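PDB 3B48: uncharacterized protein from Enterococcus faecalis, which probably serves as the DhaM phosphoryl donor of the dihydroxyacetone kinase complex, passing the phosphoryl group of phosphoenolpyruvate through histidines towards DhaL and dihydroxyacetone. Local coordinates for residues V11-M16 with L47-M52. Sequence-based numbering, arbitrary orientation.
Sequences VSHSKM and LGSDPM
His13 lays one face of its imidazole over the backbone of Gly48, a compact example of a loop glycine supporting an aromatic ring. Gly48 CA stands 3.7 Å from the centre of the His13 ring and only 12° off its normal, a CH-pi contact. In His13, chi1 -83° sets CG beside the backbone N, anti to the carbonyl carbon, while NE2 makes a hydrogen bond to Ser75 OG, which would hold the ring's rotation. The two segments run in nearly opposite directions here: Gly48 N donates to His13 O at 3.1 Å, and Leu47 CA lies 3.3 Å from the same His13 O in a CA-H...O contact. Leu47 CD2 then lies against Ser14 CB, 4.0 Å away. Further along the segment Ser49 OG, also anti to its carbonyl carbon (chi1 -73°), gives a weak hydrogen bond to Ser12 O at 2.8 Å and touches Val11 CG1. Ser12 OG accepts from Ser14 N in an ST turn that spans His13, and is also hydrogen-bonded to Asp72. A histidine just after the first strand of a parallel sheet, before a helix N-capped by Ser14, matches the phosphorylation site of mannose-type EIIA domains, so His13 is probably the phosphoryl carrier.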
# COMPACT_ATOMS: atom_id res chain seq x y z
N VAL B 11 -7.65 4.47 4.97
CA VAL B 11 -8.07 3.57 6.07
C VAL B 11 -7.20 2.29 6.15
O VAL B 11 -6.90 1.67 5.16
CB VAL B 11 -9.56 3.23 5.97
CG1 VAL B 11 -10.05 2.57 7.25
CG2 VAL B 11 -10.34 4.54 5.63
N SER B 12 -6.77 1.95 7.36
CA SER B 12 -5.94 0.77 7.54
C SER B 12 -6.08 0.34 8.97
O SER B 12 -6.54 1.12 9.76
CB SER B 12 -4.46 1.12 7.22
OG SER B 12 -3.60 -0.00 7.34
N HIS B 13 -5.68 -0.89 9.30
CA HIS B 13 -5.35 -1.21 10.71
C HIS B 13 -4.19 -0.38 11.26
O HIS B 13 -4.17 -0.06 12.41
CB HIS B 13 -5.02 -2.69 10.87
CG HIS B 13 -6.21 -3.56 11.01
ND1 HIS B 13 -6.22 -4.68 11.81
CD2 HIS B 13 -7.44 -3.48 10.46
CE1 HIS B 13 -7.41 -5.25 11.75
NE2 HIS B 13 -8.17 -4.54 10.93
N SER B 14 -3.22 -0.05 10.42
CA SER B 14 -1.96 0.54 10.85
C SER B 14 -1.99 2.03 10.62
O SER B 14 -2.18 2.48 9.49
CB SER B 14 -0.79 -0.11 10.07
OG SER B 14 0.47 0.54 10.22
N LYS B 15 -1.83 2.79 11.71
CA LYS B 15 -1.64 4.23 11.66
C LYS B 15 -0.26 4.52 11.07
O LYS B 15 -0.07 5.53 10.39
CB LYS B 15 -1.81 4.88 13.05
CG LYS B 15 -1.60 6.42 13.03
CD LYS B 15 -2.03 7.11 14.36
CE LYS B 15 -1.37 8.49 14.59
NZ LYS B 15 -1.94 9.59 13.72
N MSE B 16 0.70 3.64 11.32
CA MSE B 16 2.00 3.78 10.67
C MSE B 16 1.92 3.83 9.14
O MSE B 16 2.57 4.68 8.49
CB MSE B 16 2.95 2.67 11.08
CG MSE B 16 3.87 3.01 12.18
SE MSE B 16 5.33 1.70 12.10
CE MSE B 16 6.80 2.94 11.61
N LEU B 47 -3.72 -1.19 16.45
CA LEU B 47 -3.99 -1.86 15.17
C LEU B 47 -5.48 -2.21 15.10
O LEU B 47 -5.98 -2.95 15.94
CB LEU B 47 -3.12 -3.12 14.98
CG LEU B 47 -1.61 -2.90 14.67
CD1 LEU B 47 -0.74 -4.10 15.12
CD2 LEU B 47 -1.36 -2.56 13.22
N GLY B 48 -6.17 -1.64 14.11
CA GLY B 48 -7.61 -1.85 13.95
C GLY B 48 -8.24 -0.68 13.22
O GLY B 48 -7.57 0.30 12.92
N SER B 49 -9.52 -0.77 12.92
CA SER B 49 -10.15 0.36 12.22
C SER B 49 -11.43 0.85 12.88
O SER B 49 -12.17 0.07 13.44
CB SER B 49 -10.37 0.01 10.75
OG SER B 49 -9.10 0.02 10.11
N ASP B 50 -11.67 2.16 12.80
CA ASP B 50 -12.86 2.79 13.36
C ASP B 50 -13.56 3.57 12.25
O ASP B 50 -12.98 4.51 11.69
CB ASP B 50 -12.49 3.73 14.52
CG ASP B 50 -13.70 4.28 15.26
OD1 ASP B 50 -14.83 4.01 14.82
OD2 ASP B 50 -13.53 4.97 16.29
N PRO B 51 -14.82 3.18 11.91
CA PRO B 51 -15.58 3.93 10.88
C PRO B 51 -15.90 5.37 11.29
O PRO B 51 -16.11 6.21 10.44
CB PRO B 51 -16.86 3.10 10.73
CG PRO B 51 -16.96 2.33 12.02
CD PRO B 51 -15.58 2.05 12.47
N MSE B 52 -15.94 5.64 12.59
CA MSE B 52 -16.23 6.96 13.11
C MSE B 52 -15.13 7.99 12.79
O MSE B 52 -15.36 9.18 12.80
CB MSE B 52 -16.50 6.88 14.61
CG MSE B 52 -17.50 7.91 15.15
SE MSE B 52 -19.30 7.73 14.37
CE MSE B 52 -19.75 5.96 15.04